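Local atomic coordinates of amide synthase (Vibrio cholerae, PDB entry 1L5A), a protein that probably forms an amide bond in vibriobactin biosynthesis, as a stand-alone condensation enzyme of the nonribosomal peptide synthetase type. Residues A[39-53]-A[63-75]. Residues are numbered along the deposited sequence; the frame is centred on the assembly and turned at random.
Sequences LRALHLTVSEIDLFR and YWHPFSPPIDYQD
Arg-53 and His-65 are joined by two hydrogen bonds. His-65 N donates to Arg-53 O (3.0 Å, N-H...O 163°), and Arg-53 NH1 returns a bond to His-65 O (2.7 Å), which lies within 1° of the guanidinium plane. A bend at chi3 (-67°) curls the arginine chain back toward that carbonyl. NH2 then pairs with Asp-50 OD1 in a salt bridge, meeting the carboxylate from above its plane, while Asp-50 OD2 accepts from Tyr-161 N; two anchors thus fix the guanidinium's rotation. Trp-64 turns a ring edge to Asp-50 O.

Further along, the contact is mainly apolar. Pro-69 lays its ring against Val-46 CG1 and reaches Phe-52 CB with CG (3.7 Å). The polar exception is a water linking His-43 ND1 and Pro-69 O, 2.8 Å from each. Ile-71 extends CD1 to Leu-42 CG (3.5 Å), and Leu-39 CD1 sits over one face of the Tyr-73 ring, a CH-pi contact 3.8 Å from its centroid.

Outward, Leu-39 and Leu-42 also touch Val-110 of strand 107-114, the parallel neighbour of strand 72-75. Helix 35-47 therefore packs against one face of the mixed sheet, near its outermost strand 72-75, the layered alpha/beta arrangement of condensation domains in the CoA-dependent acyltransferase superfamily.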
# COMPACT_ATOMS: atom_id res chain seq x y z
N LEU A 39 39.32 10.31 6.32
CA LEU A 39 39.03 10.24 7.75
C LEU A 39 37.74 11.00 8.09
O LEU A 39 36.93 10.52 8.88
CB LEU A 39 40.19 10.80 8.57
CG LEU A 39 41.51 10.03 8.65
CD1 LEU A 39 42.40 10.72 9.67
CD2 LEU A 39 41.29 8.60 9.08
N ARG A 40 37.57 12.18 7.50
CA ARG A 40 36.38 12.98 7.73
C ARG A 40 35.19 12.19 7.18
O ARG A 40 34.16 12.05 7.83
CB ARG A 40 36.51 14.31 6.99
CG ARG A 40 35.26 15.17 7.01
CD ARG A 40 34.99 15.72 8.39
NE ARG A 40 33.87 16.67 8.39
CZ ARG A 40 33.25 17.07 9.49
NH1 ARG A 40 33.62 16.60 10.68
NH2 ARG A 40 32.25 17.93 9.41
N ALA A 41 35.36 11.70 5.95
CA ALA A 41 34.32 10.90 5.31
C ALA A 41 33.90 9.74 6.21
O ALA A 41 32.69 9.53 6.39
CB ALA A 41 34.81 10.37 3.98
N LEU A 42 34.86 9.01 6.78
CA LEU A 42 34.51 7.88 7.64
C LEU A 42 33.79 8.36 8.89
O LEU A 42 32.81 7.76 9.31
CB LEU A 42 35.75 7.05 8.00
CG LEU A 42 35.60 5.90 9.01
CD1 LEU A 42 34.70 4.82 8.47
CD2 LEU A 42 36.95 5.31 9.30
N HIS A 43 34.28 9.46 9.48
CA HIS A 43 33.66 10.05 10.67
C HIS A 43 32.22 10.49 10.37
O HIS A 43 31.33 10.38 11.21
CB HIS A 43 34.46 11.27 11.13
CG HIS A 43 33.74 12.11 12.13
ND1 HIS A 43 33.85 11.90 13.49
CD2 HIS A 43 32.89 13.15 11.98
CE1 HIS A 43 33.08 12.77 14.13
NE2 HIS A 43 32.49 13.54 13.23
N LEU A 44 32.01 11.03 9.17
CA LEU A 44 30.68 11.46 8.78
C LEU A 44 29.77 10.23 8.60
O LEU A 44 28.67 10.17 9.15
CB LEU A 44 30.72 12.27 7.48
CG LEU A 44 31.27 13.71 7.58
CD1 LEU A 44 31.24 14.36 6.21
CD2 LEU A 44 30.43 14.53 8.57
N THR A 45 30.24 9.25 7.83
CA THR A 45 29.42 8.08 7.60
C THR A 45 28.92 7.42 8.88
O THR A 45 27.72 7.15 9.02
CB THR A 45 30.17 7.03 6.81
OG1 THR A 45 30.55 7.58 5.55
CG2 THR A 45 29.28 5.83 6.58
N VAL A 46 29.85 7.18 9.81
CA VAL A 46 29.54 6.55 11.08
C VAL A 46 28.55 7.35 11.94
O VAL A 46 27.75 6.77 12.68
CB VAL A 46 30.87 6.27 11.86
CG1 VAL A 46 30.60 6.04 13.29
CG2 VAL A 46 31.56 5.03 11.29
N SER A 47 28.57 8.67 11.84
CA SER A 47 27.64 9.49 12.61
C SER A 47 26.22 9.26 12.20
O SER A 47 25.31 9.34 13.02
CB SER A 47 27.94 10.97 12.45
OG SER A 47 29.17 11.25 13.08
N GLU A 48 26.03 8.98 10.92
CA GLU A 48 24.70 8.75 10.39
C GLU A 48 24.07 7.41 10.76
O GLU A 48 22.86 7.23 10.57
CB GLU A 48 24.73 8.88 8.87
CG GLU A 48 25.15 10.27 8.35
CD GLU A 48 25.14 10.33 6.83
OE1 GLU A 48 24.52 9.45 6.20
OE2 GLU A 48 25.75 11.26 6.27
N ILE A 49 24.86 6.48 11.31
CA ILE A 49 24.35 5.16 11.65
C ILE A 49 24.01 5.04 13.12
O ILE A 49 24.86 4.71 13.93
CB ILE A 49 25.37 4.06 11.29
CG1 ILE A 49 25.88 4.28 9.87
CG2 ILE A 49 24.73 2.67 11.38
CD1 ILE A 49 26.85 3.21 9.40
N ASP A 50 22.76 5.30 13.47
CA ASP A 50 22.34 5.25 14.86
C ASP A 50 22.61 3.93 15.57
O ASP A 50 23.00 3.91 16.74
CB ASP A 50 20.87 5.57 14.99
CG ASP A 50 20.57 7.03 14.75
OD1 ASP A 50 21.44 7.86 15.07
OD2 ASP A 50 19.46 7.35 14.27
N LEU A 51 22.38 2.82 14.88
CA LEU A 51 22.57 1.53 15.51
C LEU A 51 24.02 1.28 15.96
O LEU A 51 24.25 0.53 16.90
CB LEU A 51 22.06 0.41 14.59
CG LEU A 51 21.58 -0.86 15.29
CD1 LEU A 51 20.53 -0.51 16.35
CD2 LEU A 51 21.01 -1.81 14.26
N PHE A 52 25.01 1.89 15.31
CA PHE A 52 26.38 1.68 15.76
C PHE A 52 26.57 2.26 17.18
O PHE A 52 27.64 2.10 17.76
CB PHE A 52 27.39 2.35 14.83
CG PHE A 52 27.64 1.61 13.56
CD1 PHE A 52 28.62 2.06 12.68
CD2 PHE A 52 26.89 0.49 13.22
CE1 PHE A 52 28.83 1.42 11.46
CE2 PHE A 52 27.09 -0.15 12.00
CZ PHE A 52 28.06 0.32 11.12
N ARG A 53 25.57 2.94 17.72
CA ARG A 53 25.68 3.51 19.07
C ARG A 53 24.91 2.66 20.06
O ARG A 53 24.79 2.99 21.24
CB ARG A 53 25.15 4.95 19.12
CG ARG A 53 26.00 5.99 18.37
CD ARG A 53 25.48 7.43 18.56
NE ARG A 53 24.17 7.66 17.93
CZ ARG A 53 23.02 7.74 18.58
NH1 ARG A 53 22.99 7.61 19.91
NH2 ARG A 53 21.90 7.96 17.91
N TYR A 63 19.92 0.17 24.80
CA TYR A 63 19.89 1.58 25.16
C TYR A 63 20.95 2.28 24.28
O TYR A 63 21.81 1.61 23.67
CB TYR A 63 20.17 1.74 26.66
CG TYR A 63 21.57 1.41 27.09
CD1 TYR A 63 22.55 2.39 27.13
CD2 TYR A 63 21.93 0.11 27.43
CE1 TYR A 63 23.87 2.09 27.51
CE2 TYR A 63 23.24 -0.21 27.81
CZ TYR A 63 24.21 0.79 27.85
OH TYR A 63 25.51 0.50 28.21
N TRP A 64 20.90 3.62 24.21
CA TRP A 64 21.81 4.36 23.33
C TRP A 64 22.96 5.21 23.88
O TRP A 64 22.76 6.13 24.68
CB TRP A 64 20.97 5.25 22.41
CG TRP A 64 19.77 4.55 21.90
CD1 TRP A 64 18.56 4.43 22.52
CD2 TRP A 64 19.68 3.78 20.69
NE1 TRP A 64 17.73 3.64 21.78
CE2 TRP A 64 18.39 3.22 20.65
CE3 TRP A 64 20.57 3.51 19.64
CZ2 TRP A 64 17.95 2.40 19.60
CZ3 TRP A 64 20.14 2.69 18.60
CH2 TRP A 64 18.83 2.15 18.58
N HIS A 65 24.16 4.91 23.41
CA HIS A 65 25.34 5.68 23.77
C HIS A 65 25.17 7.04 23.06
O HIS A 65 24.76 7.10 21.90
CB HIS A 65 26.59 4.97 23.27
CG HIS A 65 27.84 5.42 23.94
ND1 HIS A 65 28.88 6.00 23.25
CD2 HIS A 65 28.23 5.35 25.24
CE1 HIS A 65 29.87 6.27 24.09
NE2 HIS A 65 29.50 5.89 25.30
N PRO A 66 25.49 8.14 23.74
CA PRO A 66 25.32 9.45 23.09
C PRO A 66 26.39 9.90 22.11
O PRO A 66 26.20 10.86 21.39
CB PRO A 66 25.22 10.39 24.28
CG PRO A 66 26.25 9.79 25.20
CD PRO A 66 25.99 8.29 25.12
N PHE A 67 27.52 9.19 22.04
CA PHE A 67 28.58 9.61 21.14
C PHE A 67 28.74 8.66 19.97
O PHE A 67 28.43 7.48 20.08
CB PHE A 67 29.90 9.71 21.92
CG PHE A 67 29.83 10.60 23.14
CD1 PHE A 67 30.51 10.27 24.30
CD2 PHE A 67 29.07 11.77 23.13
CE1 PHE A 67 30.43 11.08 25.44
CE2 PHE A 67 28.99 12.58 24.24
CZ PHE A 67 29.67 12.24 25.40
N SER A 68 29.22 9.15 18.83
CA SER A 68 29.41 8.27 17.69
C SER A 68 30.68 7.47 17.90
O SER A 68 31.56 7.85 18.67
CB SER A 68 29.49 9.05 16.37
OG SER A 68 30.39 10.15 16.42
N PRO A 69 30.79 6.33 17.23
CA PRO A 69 31.97 5.47 17.35
C PRO A 69 33.29 6.22 17.05
O PRO A 69 33.38 7.01 16.10
CB PRO A 69 31.69 4.38 16.31
CG PRO A 69 30.21 4.25 16.36
CD PRO A 69 29.75 5.69 16.40
N PRO A 70 34.33 5.98 17.86
CA PRO A 70 35.64 6.63 17.64
C PRO A 70 36.24 6.07 16.36
O PRO A 70 35.92 4.96 15.95
CB PRO A 70 36.49 6.17 18.83
CG PRO A 70 35.52 5.53 19.80
CD PRO A 70 34.36 5.04 18.99
N ILE A 71 37.11 6.84 15.73
CA ILE A 71 37.80 6.37 14.55
C ILE A 71 39.28 6.36 14.92
O ILE A 71 39.89 7.41 15.07
CB ILE A 71 37.61 7.31 13.37
CG1 ILE A 71 36.16 7.27 12.92
CG2 ILE A 71 38.56 6.90 12.25
CD1 ILE A 71 35.90 8.09 11.70
N ASP A 72 39.84 5.18 15.08
CA ASP A 72 41.24 5.04 15.44
C ASP A 72 42.11 5.12 14.19
O ASP A 72 42.10 4.21 13.35
CB ASP A 72 41.44 3.72 16.21
CG ASP A 72 42.92 3.40 16.50
OD1 ASP A 72 43.65 4.29 16.98
OD2 ASP A 72 43.34 2.24 16.25
N TYR A 73 42.83 6.23 14.05
CA TYR A 73 43.72 6.45 12.91
C TYR A 73 45.21 6.36 13.25
O TYR A 73 45.64 6.79 14.32
CB TYR A 73 43.48 7.82 12.30
CG TYR A 73 44.53 8.20 11.28
CD1 TYR A 73 44.60 7.56 10.06
CD2 TYR A 73 45.45 9.21 11.53
CE1 TYR A 73 45.55 7.91 9.11
CE2 TYR A 73 46.42 9.57 10.59
CZ TYR A 73 46.46 8.92 9.38
OH TYR A 73 47.37 9.30 8.42
N GLN A 74 46.00 5.81 12.34
CA GLN A 74 47.43 5.73 12.56
C GLN A 74 48.19 5.89 11.26
O GLN A 74 47.89 5.23 10.26
CB GLN A 74 47.81 4.40 13.23
CG GLN A 74 47.44 4.31 14.71
CD GLN A 74 47.72 2.93 15.31
OE1 GLN A 74 48.85 2.41 15.24
NE2 GLN A 74 46.70 2.33 15.92
N ASP A 75 49.13 6.83 11.26
CA ASP A 75 49.99 7.07 10.10
C ASP A 75 51.17 6.12 10.36
O ASP A 75 51.92 6.30 11.32
CB ASP A 75 50.50 8.51 10.09
CG ASP A 75 51.20 8.86 8.80
OD1 ASP A 75 51.88 7.98 8.25
OD2 ASP A 75 51.07 10.02 8.33
O HOH W 1 33.64 9.64 15.19